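Local structure of similar to hydroxylamine oxidoreductase (Kuenenia stuttgartiensis, 6H5L) at residues D15-K18 and Y24-V27; M49-W54 and Q173-N178; Q55-Y60 and T145-G150. The protein is a multihaem c-type cytochrome related to hydroxylamine oxidoreductase, belongs to a reductase complex, and probably carries out redox chemistry by moving electrons through its hemes. All coordinates share one frame; numbering follows the deposited sequence.

Contact 1: residues D15-K18 and Y24-V27; sequences DLYK and YQAV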
loop_
_atom_site.group_PDB
_atom_site.type_symbol
_atom_site.label_atom_id
_atom_site.label_comp_id
_atom_site.label_asym_id
_atom_site.label_seq_id
_atom_site.Cartn_x
_atom_site.Cartn_y
_atom_site.Cartn_z
ATOM N N ASP A 15 33.299 4.058 39.884
ATOM C CA ASP A 15 33.751 3.098 40.884
ATOM C C ASP A 15 32.528 2.510 41.576
ATOM O O ASP A 15 31.819 3.219 42.300
ATOM C CB ASP A 15 34.688 3.765 41.893
ATOM C CG ASP A 15 35.181 2.806 42.955
ATOM O OD1 ASP A 15 35.608 1.691 42.592
ATOM O OD2 ASP A 15 35.148 3.173 44.149
ATOM N N LEU A 16 32.288 1.214 41.352
ATOM C CA LEU A 16 31.175 0.537 42.009
ATOM C C LEU A 16 31.357 0.468 43.518
ATOM O O LEU A 16 30.367 0.377 44.252
ATOM C CB LEU A 16 31.013 -0.882 41.450
ATOM C CG LEU A 16 30.238 -1.059 40.148
ATOM C CD1 LEU A 16 30.347 -2.495 39.661
ATOM C CD2 LEU A 16 28.785 -0.666 40.349
ATOM N N TYR A 17 32.599 0.511 43.999
ATOM C CA TYR A 17 32.899 0.352 45.416
ATOM C C TYR A 17 33.201 1.682 46.098
ATOM O O TYR A 17 33.996 1.729 47.043
ATOM C CB TYR A 17 34.058 -0.623 45.597
ATOM C CG TYR A 17 33.729 -2.015 45.111
ATOM C CD1 TYR A 17 33.870 -2.354 43.772
ATOM C CD2 TYR A 17 33.256 -2.981 45.987
ATOM C CE1 TYR A 17 33.560 -3.622 43.322
ATOM C CE2 TYR A 17 32.944 -4.253 45.547
ATOM C CZ TYR A 17 33.098 -4.567 44.215
ATOM O OH TYR A 17 32.788 -5.832 43.775
ATOM N N LYS A 18 32.587 2.765 45.626
ATOM C CA LYS A 18 32.748 4.064 46.258
ATOM C C LYS A 18 32.172 4.042 47.668
ATOM O O LYS A 18 31.119 3.449 47.917
ATOM C CB LYS A 18 32.057 5.143 45.424
ATOM C CG LYS A 18 32.308 6.562 45.894
ATOM C CD LYS A 18 31.271 7.523 45.336
ATOM C CE LYS A 18 31.462 8.915 45.913
ATOM N NZ LYS A 18 30.307 9.808 45.624
ATOM N N TYR A 24 36.647 -4.043 52.894
ATOM C CA TYR A 24 35.539 -4.501 52.064
ATOM C C TYR A 24 35.964 -4.644 50.608
ATOM O O TYR A 24 35.590 -5.615 49.940
ATOM C CB TYR A 24 34.362 -3.531 52.197
ATOM C CG TYR A 24 33.104 -3.942 51.460
ATOM C CD1 TYR A 24 32.907 -3.591 50.130
ATOM C CD2 TYR A 24 32.107 -4.668 52.101
ATOM C CE1 TYR A 24 31.758 -3.961 49.454
ATOM C CE2 TYR A 24 30.952 -5.042 51.432
ATOM C CZ TYR A 24 30.785 -4.686 50.109
ATOM O OH TYR A 24 29.642 -5.051 49.434
ATOM N N GLN A 25 36.747 -3.690 50.097
ATOM C CA GLN A 25 37.231 -3.793 48.724
ATOM C C GLN A 25 38.295 -4.871 48.580
ATOM O O GLN A 25 38.465 -5.430 47.490
ATOM C CB GLN A 25 37.784 -2.449 48.249
ATOM C CG GLN A 25 36.739 -1.363 48.088
ATOM C CD GLN A 25 37.278 -0.139 47.370
ATOM O OE1 GLN A 25 37.888 -0.248 46.304
ATOM N NE2 GLN A 25 37.059 1.033 47.953
ATOM N N ALA A 26 39.025 -5.170 49.657
ATOM C CA ALA A 26 40.061 -6.193 49.583
ATOM C C ALA A 26 39.469 -7.586 49.418
ATOM O O ALA A 26 40.130 -8.475 48.869
ATOM C CB ALA A 26 40.947 -6.138 50.826
ATOM N N VAL A 27 38.237 -7.796 49.881
ATOM C CA VAL A 27 37.589 -9.101 49.824
ATOM C C VAL A 27 36.474 -9.158 48.795
ATOM O O VAL A 27 35.854 -10.220 48.633
ATOM C CB VAL A 27 37.055 -9.522 51.208
ATOM C CG1 VAL A 27 38.195 -9.631 52.207
ATOM C CG2 VAL A 27 35.997 -8.542 51.694
#
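Tyr17 meets Tyr24 and Gln25 where a type I beta turn, Asp15 to Lys18, sits beside the helix 22-28 that follows it, a local contact spanning only five intervening residues. The turn is identified by its backbone, although its closing bond from Lys18 N to Asp15 O is long and weak at 3.4 Å. Across the pair of segments the CA atoms of Tyr17 and Gln25 come within 6.8 Å.

The two rings meet edge to edge. CE1 of Tyr24 lies near the plane of the Tyr17 ring, at its rim, 3.9 Å from CD2 of Tyr17, and the two side chains cross at about a right angle. Tyr24 reaches this place because CG is anti to the backbone N (chi1 -176°), which sends the ring off the helix beside the turn. Beyond the rim, both phenols are tied to acids: Tyr17 OH is hydrogen-bonded to Glu207 and Tyr24 OH to Glu176, so each ring is held at its hydroxyl end as well as at its root.

Aliphatic contact comes from Gln25. Its chain runs extended beyond CG and lies against the root of Tyr17, with both CG and CD close to Tyr17 CB.

The polar relations are looser. Tyr17 O is instead hydrogen-bonded to Thr20 OG1, and the Gln25 amide makes a weak hydrogen bond to Thr20 O. NE2 of Gln25 stands 3.3 Å from Tyr17 O, but at an angle too poor for a hydrogen bond.

Contact 2: residues M49-W54 and Q173-N178; sequences MLDMYW and QSWEAN. With HEC (heme c), chain C.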
loop_
_atom_site.group_PDB
_atom_site.type_symbol
_atom_site.label_atom_id
_atom_site.label_comp_id
_atom_site.label_asym_id
_atom_site.label_seq_id
_atom_site.Cartn_x
_atom_site.Cartn_y
_atom_site.Cartn_z
ATOM N N MET A 49 33.371 -21.763 39.189
ATOM C CA MET A 49 34.013 -21.430 37.919
ATOM C C MET A 49 33.367 -20.214 37.262
ATOM O O MET A 49 34.062 -19.306 36.789
ATOM C CB MET A 49 33.961 -22.634 36.978
ATOM C CG MET A 49 34.837 -23.800 37.396
ATOM S SD MET A 49 34.512 -25.271 36.407
ATOM C CE MET A 49 32.878 -25.718 36.991
ATOM N N LEU A 50 32.035 -20.172 37.235
ATOM C CA LEU A 50 31.323 -19.114 36.528
ATOM C C LEU A 50 31.426 -17.757 37.210
ATOM O O LEU A 50 30.935 -16.768 36.653
ATOM C CB LEU A 50 29.855 -19.498 36.365
ATOM C CG LEU A 50 29.579 -20.657 35.410
ATOM C CD1 LEU A 50 28.286 -21.350 35.790
ATOM C CD2 LEU A 50 29.519 -20.155 33.975
ATOM N N ASP A 51 32.042 -17.679 38.392
ATOM C CA ASP A 51 32.250 -16.386 39.030
ATOM C C ASP A 51 33.201 -15.501 38.236
ATOM O O ASP A 51 33.231 -14.286 38.464
ATOM C CB ASP A 51 32.765 -16.580 40.455
ATOM C CG ASP A 51 31.724 -17.200 41.368
ATOM O OD1 ASP A 51 30.561 -17.344 40.933
ATOM O OD2 ASP A 51 32.061 -17.544 42.519
ATOM N N MET A 52 33.986 -16.082 37.321
ATOM C CA MET A 52 34.704 -15.276 36.341
ATOM C C MET A 52 33.757 -14.331 35.618
ATOM O O MET A 52 34.092 -13.164 35.372
ATOM C CB MET A 52 35.409 -16.171 35.319
ATOM C CG MET A 52 36.589 -16.970 35.830
ATOM S SD MET A 52 37.360 -17.838 34.448
ATOM C CE MET A 52 38.720 -18.662 35.263
ATOM N N TYR A 53 32.568 -14.824 35.270
ATOM C CA TYR A 53 31.584 -14.046 34.535
ATOM C C TYR A 53 30.561 -13.364 35.432
ATOM O O TYR A 53 30.095 -12.274 35.093
ATOM C CB TYR A 53 30.857 -14.942 33.523
ATOM C CG TYR A 53 31.782 -15.611 32.525
ATOM C CD1 TYR A 53 32.178 -14.953 31.365
ATOM C CD2 TYR A 53 32.257 -16.900 32.739
ATOM C CE1 TYR A 53 33.024 -15.559 30.451
ATOM C CE2 TYR A 53 33.101 -17.513 31.830
ATOM C CZ TYR A 53 33.482 -16.839 30.688
ATOM O OH TYR A 53 34.322 -17.451 29.785
ATOM N N TRP A 54 30.205 -13.963 36.572
ATOM C CA TRP A 54 29.207 -13.336 37.432
ATOM C C TRP A 54 29.794 -12.142 38.180
ATOM O O TRP A 54 29.114 -11.127 38.370
ATOM C CB TRP A 54 28.623 -14.351 38.418
ATOM C CG TRP A 54 28.057 -15.633 37.831
ATOM C CD1 TRP A 54 28.069 -16.861 38.426
ATOM C CD2 TRP A 54 27.393 -15.810 36.565
ATOM N NE1 TRP A 54 27.462 -17.787 37.618
ATOM C CE2 TRP A 54 27.041 -17.172 36.469
ATOM C CE3 TRP A 54 27.065 -14.955 35.506
ATOM C CZ2 TRP A 54 26.382 -17.698 35.358
ATOM C CZ3 TRP A 54 26.411 -15.480 34.404
ATOM C CH2 TRP A 54 26.076 -16.839 34.341
ATOM N N GLN A 173 24.534 -4.220 45.975
ATOM C CA GLN A 173 25.153 -5.056 46.996
ATOM C C GLN A 173 24.712 -6.511 46.886
ATOM O O GLN A 173 24.621 -7.214 47.899
ATOM C CB GLN A 173 24.837 -4.506 48.386
ATOM C CG GLN A 173 24.926 -2.993 48.479
ATOM C CD GLN A 173 24.597 -2.470 49.863
ATOM O OE1 GLN A 173 23.909 -1.459 50.009
ATOM N NE2 GLN A 173 25.092 -3.154 50.887
ATOM N N SER A 174 24.440 -6.977 45.666
ATOM C CA SER A 174 23.891 -8.317 45.490
ATOM C C SER A 174 24.941 -9.389 45.753
ATOM O O SER A 174 24.650 -10.405 46.395
ATOM C CB SER A 174 23.313 -8.460 44.083
ATOM O OG SER A 174 22.473 -9.595 43.992
ATOM N N TRP A 175 26.167 -9.189 45.264
ATOM C CA TRP A 175 27.206 -10.186 45.491
ATOM C C TRP A 175 27.654 -10.207 46.945
ATOM O O TRP A 175 28.127 -11.241 47.431
ATOM C CB TRP A 175 28.403 -9.935 44.579
ATOM C CG TRP A 175 29.301 -11.125 44.488
ATOM C CD1 TRP A 175 30.488 -11.314 45.134
ATOM C CD2 TRP A 175 29.071 -12.309 43.717
ATOM N NE1 TRP A 175 31.015 -12.539 44.806
ATOM C CE2 TRP A 175 30.164 -13.171 43.937
ATOM C CE3 TRP A 175 28.048 -12.723 42.858
ATOM C CZ2 TRP A 175 30.263 -14.421 43.329
ATOM C CZ3 TRP A 175 28.147 -13.964 42.257
ATOM C CH2 TRP A 175 29.247 -14.798 42.495
ATOM N N GLU A 176 27.526 -9.079 47.646
ATOM C CA GLU A 176 27.798 -9.061 49.078
ATOM C C GLU A 176 26.892 -10.042 49.810
ATOM O O GLU A 176 27.365 -10.933 50.522
ATOM C CB GLU A 176 27.619 -7.646 49.633
ATOM C CG GLU A 176 27.810 -7.551 51.140
ATOM C CD GLU A 176 27.315 -6.237 51.713
ATOM O OE1 GLU A 176 27.113 -5.282 50.934
ATOM O OE2 GLU A 176 27.121 -6.162 52.943
ATOM N N ALA A 177 25.577 -9.902 49.623
ATOM C CA ALA A 177 24.619 -10.747 50.329
ATOM C C ALA A 177 24.831 -12.225 50.024
ATOM O O ALA A 177 24.536 -13.083 50.865
ATOM C CB ALA A 177 23.198 -10.332 49.971
ATOM N N ASN A 178 25.333 -12.544 48.832
ATOM C CA ASN A 178 25.509 -13.939 48.445
ATOM C C ASN A 178 26.544 -14.632 49.328
ATOM O O ASN A 178 26.267 -15.673 49.932
ATOM C CB ASN A 178 25.906 -14.023 46.971
ATOM C CG ASN A 178 25.905 -15.449 46.447
ATOM O OD1 ASN A 178 25.228 -16.323 46.990
ATOM N ND2 ASN A 178 26.662 -15.689 45.382
HETATM FE FE HEC C . 37.807 -13.305 20.461
HETATM C CHA HEC C . 36.996 -15.455 22.991
HETATM C CHB HEC C . 36.655 -10.663 22.333
HETATM C CHC HEC C . 39.117 -11.133 18.184
HETATM C CHD HEC C . 38.095 -15.873 18.230
HETATM N NA HEC C . 37.004 -13.090 22.330
HETATM C C1A HEC C . 36.697 -14.125 23.194
HETATM C C2A HEC C . 36.015 -13.563 24.346
HETATM C C3A HEC C . 35.918 -12.241 24.162
HETATM C C4A HEC C . 36.538 -11.916 22.891
HETATM C CMA HEC C . 35.264 -11.226 25.124
HETATM C CAA HEC C . 35.490 -14.368 25.558
HETATM C CBA HEC C . 36.440 -14.281 26.749
HETATM C CGA HEC C . 35.938 -15.208 27.827
HETATM O O1A HEC C . 35.008 -16.007 27.544
HETATM O O2A HEC C . 36.466 -15.153 28.968
HETATM N NB HEC C . 37.813 -11.268 20.258
HETATM C C1B HEC C . 37.405 -10.362 21.217
HETATM C C2B HEC C . 37.912 -9.056 20.846
HETATM C C3B HEC C . 38.585 -9.186 19.695
HETATM C C4B HEC C . 38.540 -10.580 19.306
HETATM C CMB HEC C . 37.671 -7.755 21.646
HETATM C CAB HEC C . 39.307 -8.075 18.900
HETATM C CBB HEC C . 40.537 -7.543 19.668
HETATM N NC HEC C . 38.420 -13.464 18.523
HETATM C C1C HEC C . 39.059 -12.462 17.822
HETATM C C2C HEC C . 39.759 -13.065 16.707
HETATM C C3C HEC C . 39.385 -14.358 16.646
HETATM C C4C HEC C . 38.593 -14.647 17.833
HETATM C CMC HEC C . 40.462 -12.234 15.604
HETATM C CAC HEC C . 39.798 -15.404 15.578
HETATM C CBC HEC C . 41.331 -15.578 15.497
HETATM N ND HEC C . 37.558 -15.365 20.591
HETATM C C1D HEC C . 37.787 -16.238 19.529
HETATM C C2D HEC C . 37.647 -17.593 20.018
HETATM C C3D HEC C . 37.304 -17.466 21.509
HETATM C C4D HEC C . 37.270 -16.043 21.773
HETATM C CMD HEC C . 37.810 -18.896 19.210
HETATM C CAD HEC C . 37.052 -18.614 22.513
HETATM C CBD HEC C . 38.251 -18.709 23.451
HETATM C CGD HEC C . 38.063 -19.798 24.473
HETATM O O1D HEC C . 38.958 -19.954 25.344
HETATM O O2D HEC C . 37.027 -20.508 24.423
#
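Next to the heme c pocket that Tyr53 helps to build, Asp51 and Trp54 of the short helix 51-54 bear on the indole of Trp175 from helix 174-180. All three touching residues are buried. The carboxylate of Asp51 arrives at the rim of the six-membered ring: OD1 lies 3.3 Å from CH2 of Trp175, while OD2 is 3.7 Å from CZ2 of Trp175 and in the ring plane. Carboxylate and indole planes stand 90° apart, and because the oxygens lie at the rim, near the ring plane, the acid meets the C-H edge, where the ring is expected to be slightly positive. A chi1 of -164°, with CG opposite the backbone N, carries the Trp175 indole out to the helix 51-54 side. Beside it, CB of Trp54 packs 3.9 Å from CZ3 of Trp175, an apolar touch, while the Trp54 indole itself leads away toward another heme.

This is the mainly helical, heme-lined fold of a multihaem cytochrome, and another flank of helix 51-54 serves the cofactor. Tyr53 OH donates a 2.8 Å hydrogen bond to propionate atom O1A of the heme, and O1A lies in the plane of the tyrosine ring, at its edge. Phe358 of the second subunit meets the Tyr53 ring edge-to-face, and Arg357 of that subunit is also hydrogen-bonded to this heme.

OD1 of Asp51 lies close to OD2 of Asp200, a neighbour that may favour protonation of one of the pair. Were Asp51 replaced by an alanine, the CH2-CZ2 edge of Trp175 would probably lose its carboxylate partner and a gap would open beside it. Over one face of the Trp175 ring, ND2 of Asn178 rests 3.8 Å above the plane, offset toward the rim, and is itself hydrogen-bonded to Asp200.

Contact 3: residues Q55-Y60 and T145-G150; sequences QPNRHY and TGEVCG. With HEC (heme c), chain E.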
loop_
_atom_site.group_PDB
_atom_site.type_symbol
_atom_site.label_atom_id
_atom_site.label_comp_id
_atom_site.label_asym_id
_atom_site.label_seq_id
_atom_site.Cartn_x
_atom_site.Cartn_y
_atom_site.Cartn_z
ATOM N N GLN A 55 31.048 -12.247 38.615
ATOM C CA GLN A 55 31.713 -11.195 39.388
ATOM C C GLN A 55 33.110 -11.003 38.816
ATOM O O GLN A 55 34.103 -11.496 39.367
ATOM C CB GLN A 55 31.762 -11.553 40.876
ATOM C CG GLN A 55 32.240 -10.435 41.780
ATOM C CD GLN A 55 31.125 -9.493 42.193
ATOM O OE1 GLN A 55 30.008 -9.564 41.679
ATOM N NE2 GLN A 55 31.424 -8.608 43.136
ATOM N N PRO A 56 33.224 -10.287 37.690
ATOM C CA PRO A 56 34.514 -10.251 36.976
ATOM C C PRO A 56 35.639 -9.582 37.748
ATOM O O PRO A 56 36.764 -10.098 37.746
ATOM C CB PRO A 56 34.175 -9.479 35.691
ATOM C CG PRO A 56 32.694 -9.615 35.540
ATOM C CD PRO A 56 32.155 -9.618 36.933
ATOM N N ASN A 57 35.381 -8.439 38.391
ATOM C CA ASN A 57 36.440 -7.741 39.118
ATOM C C ASN A 57 37.135 -8.657 40.115
ATOM O O ASN A 57 38.367 -8.653 40.223
ATOM C CB ASN A 57 35.872 -6.518 39.840
ATOM C CG ASN A 57 35.725 -5.313 38.929
ATOM O OD1 ASN A 57 36.423 -5.195 37.920
ATOM N ND2 ASN A 57 34.827 -4.402 39.289
ATOM N N ARG A 58 36.362 -9.460 40.842
ATOM C CA ARG A 58 36.931 -10.298 41.887
ATOM C C ARG A 58 37.492 -11.607 41.345
ATOM O O ARG A 58 38.462 -12.129 41.902
ATOM C CB ARG A 58 35.877 -10.579 42.958
ATOM C CG ARG A 58 36.314 -11.522 44.072
ATOM C CD ARG A 58 37.307 -10.876 45.020
ATOM N NE ARG A 58 37.634 -11.751 46.141
ATOM C CZ ARG A 58 38.491 -11.436 47.106
ATOM N NH1 ARG A 58 39.111 -10.264 47.087
ATOM N NH2 ARG A 58 38.730 -12.293 48.090
ATOM N N HIS A 59 36.921 -12.150 40.265
ATOM C CA HIS A 59 37.179 -13.541 39.913
ATOM C C HIS A 59 37.509 -13.817 38.451
ATOM O O HIS A 59 37.728 -14.984 38.107
ATOM C CB HIS A 59 35.977 -14.415 40.311
ATOM C CG HIS A 59 35.786 -14.542 41.791
ATOM N ND1 HIS A 59 36.768 -15.030 42.627
ATOM C CD2 HIS A 59 34.726 -14.255 42.583
ATOM C CE1 HIS A 59 36.323 -15.029 43.871
ATOM N NE2 HIS A 59 35.085 -14.568 43.871
ATOM N N TYR A 60 37.551 -12.813 37.580
ATOM C CA TYR A 60 37.849 -13.099 36.183
ATOM C C TYR A 60 39.326 -13.429 36.000
ATOM O O TYR A 60 40.196 -12.861 36.665
ATOM C CB TYR A 60 37.463 -11.924 35.284
ATOM C CG TYR A 60 37.650 -12.218 33.812
ATOM C CD1 TYR A 60 36.800 -13.091 33.146
ATOM C CD2 TYR A 60 38.681 -11.631 33.091
ATOM C CE1 TYR A 60 36.968 -13.369 31.801
ATOM C CE2 TYR A 60 38.856 -11.901 31.745
ATOM C CZ TYR A 60 37.996 -12.770 31.106
ATOM O OH TYR A 60 38.162 -13.045 29.768
ATOM N N THR A 145 32.632 -4.799 33.450
ATOM C CA THR A 145 31.758 -4.555 34.584
ATOM C C THR A 145 30.993 -3.255 34.365
ATOM O O THR A 145 31.166 -2.567 33.360
ATOM C CB THR A 145 32.549 -4.487 35.886
ATOM O OG1 THR A 145 33.484 -3.406 35.812
ATOM C CG2 THR A 145 33.303 -5.791 36.108
ATOM N N GLY A 146 30.136 -2.915 35.328
ATOM C CA GLY A 146 29.399 -1.670 35.278
ATOM C C GLY A 146 30.293 -0.448 35.279
ATOM O O GLY A 146 29.872 0.628 34.836
ATOM N N GLU A 147 31.527 -0.593 35.763
ATOM C CA GLU A 147 32.481 0.510 35.770
ATOM C C GLU A 147 32.912 0.897 34.360
ATOM O O GLU A 147 33.156 2.078 34.092
ATOM C CB GLU A 147 33.691 0.134 36.625
ATOM C CG GLU A 147 33.312 -0.345 38.026
ATOM C CD GLU A 147 34.517 -0.577 38.915
ATOM O OE1 GLU A 147 35.588 -0.906 38.368
ATOM O OE2 GLU A 147 34.393 -0.424 40.152
ATOM N N VAL A 148 33.009 -0.074 33.451
ATOM C CA VAL A 148 33.281 0.246 32.053
ATOM C C VAL A 148 32.066 0.912 31.419
ATOM O O VAL A 148 32.185 1.929 30.725
ATOM C CB VAL A 148 33.695 -1.022 31.283
ATOM C CG1 VAL A 148 33.811 -0.732 29.792
ATOM C CG2 VAL A 148 35.000 -1.570 31.827
ATOM N N CYS A 149 30.879 0.339 31.640
ATOM C CA CYS A 149 29.652 0.928 31.113
ATOM C C CYS A 149 29.450 2.344 31.638
ATOM O O CYS A 149 29.050 3.242 30.888
ATOM C CB CYS A 149 28.455 0.048 31.472
ATOM S SG CYS A 149 28.693 -1.728 31.237
ATOM N N GLY A 150 29.727 2.564 32.925
ATOM C CA GLY A 150 29.610 3.893 33.504
ATOM C C GLY A 150 30.544 4.917 32.894
ATOM O O GLY A 150 30.320 6.122 33.053
HETATM FE FE HEC E . 25.933 1.775 25.883
HETATM C CHA HEC E . 23.317 2.610 23.859
HETATM C CHB HEC E . 23.830 -0.134 27.819
HETATM C CHC HEC E . 28.620 0.625 27.696
HETATM C CHD HEC E . 27.903 4.221 24.522
HETATM N NA HEC E . 23.938 1.303 25.833
HETATM C C1A HEC E . 23.016 1.795 24.930
HETATM C C2A HEC E . 21.704 1.307 25.323
HETATM C C3A HEC E . 21.857 0.550 26.414
HETATM C C4A HEC E . 23.262 0.534 26.759
HETATM C CMA HEC E . 20.735 -0.179 27.185
HETATM C CAA HEC E . 20.358 1.581 24.615
HETATM C CBA HEC E . 20.400 1.026 23.193
HETATM C CGA HEC E . 19.003 0.772 22.689
HETATM O O1A HEC E . 18.045 0.878 23.497
HETATM O O2A HEC E . 18.845 0.457 21.482
HETATM N NB HEC E . 26.170 0.547 27.527
HETATM C C1B HEC E . 25.183 -0.272 28.038
HETATM C C2B HEC E . 25.819 -1.303 28.833
HETATM C C3B HEC E . 27.139 -1.087 28.808
HETATM C C4B HEC E . 27.389 0.076 27.980
HETATM C CMB HEC E . 25.064 -2.414 29.593
HETATM C CAB HEC E . 28.236 -1.918 29.508
HETATM C CBB HEC E . 28.365 -3.306 28.848
HETATM N NC HEC E . 27.882 2.344 26.110
HETATM C C1C HEC E . 28.850 1.684 26.843
HETATM C C2C HEC E . 30.152 2.165 26.411
HETATM C C3C HEC E . 29.930 3.279 25.697
HETATM C C4C HEC E . 28.513 3.335 25.385
HETATM C CMC HEC E . 31.462 1.856 27.176
HETATM C CAC HEC E . 30.997 4.227 25.096
HETATM C CBC HEC E . 31.663 3.581 23.861
HETATM N ND HEC E . 25.661 3.185 24.397
HETATM C C1D HEC E . 26.615 4.133 24.035
HETATM C C2D HEC E . 26.030 5.021 23.057
HETATM C C3D HEC E . 24.595 4.520 22.848
HETATM C C4D HEC E . 24.456 3.377 23.723
HETATM C CMD HEC E . 26.711 6.222 22.369
HETATM C CAD HEC E . 23.526 5.113 21.904
HETATM C CBD HEC E . 22.848 6.306 22.572
HETATM C CGD HEC E . 22.136 5.870 23.826
HETATM O O1D HEC E . 22.679 6.099 24.937
HETATM O O2D HEC E . 21.025 5.290 23.713
#
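Helix 56-59 and helix 146-152 meet at their N-terminal ends, where the CA atoms of Pro56 and Thr145 are 6.8 Å apart and Gln55 and Thr145 occupy the N-cap positions. Thr145 divides its two branches between two tasks. With chi1 at 61°, Thr145 OG1 turns back to its own helix and accepts a weak 3.4 Å capping bond from Glu147 N, while the methyl CG2 projects at the other segment. Thr145 CG2 lies 3.8 Å from Pro56 CB and 3.7 Å from Asn57 OD1, with proline and threonine side chains sliding past each other in opposite directions.

Asn57 crosses Thr145 at about a right angle and brings its amide near the acid of Glu147. ND2 of Asn57 is 3.7 Å from OE1 of Glu147, too long for a hydrogen bond, and the amide and carboxylate planes are 54° apart. Their firmer polar partners lie elsewhere: Asn57 ND2 bonds Glu207, and Glu147 OE2 accepts from Leu16 N.

Further along helix 146-152, Cys149 SG is covalently joined to heme atom CAB at 1.8 Å, the thioether of the first cysteine in a CxxCH motif. Pro56 touches a different heme. The Thr145 methyl, set against the Asn57 amide and the Pro56 ring, forms the join between the helix starts; the Asn57 amide N and the Glu147 carboxylate find their hydrogen bonds with residues outside the pair, so the join itself rests on van der Waals contact.

How the contacts relate
Contact 2 is the buried one, its centre about 11 Å from the centre of the chain, whereas contacts 1 and 3 lie about 18 Å out and are only partly buried. Contacts 2 and 3 use consecutive short helices, 51-54 and 56-59, with contact 3 nested in the loop that contact 2 closes. Contact 1 precedes both, yet hydrogen bonds tie it to each of them, among them one between Ala26 O and Arg58 NH1 of contact 3. The chemistry follows place: tyrosine edge and glutamine chain in contact 1, carboxylate on an indole edge in contact 2, a threonine methyl against an amide and a proline ring in contact 3. Only contacts 2 and 3 hold heme-binding residues.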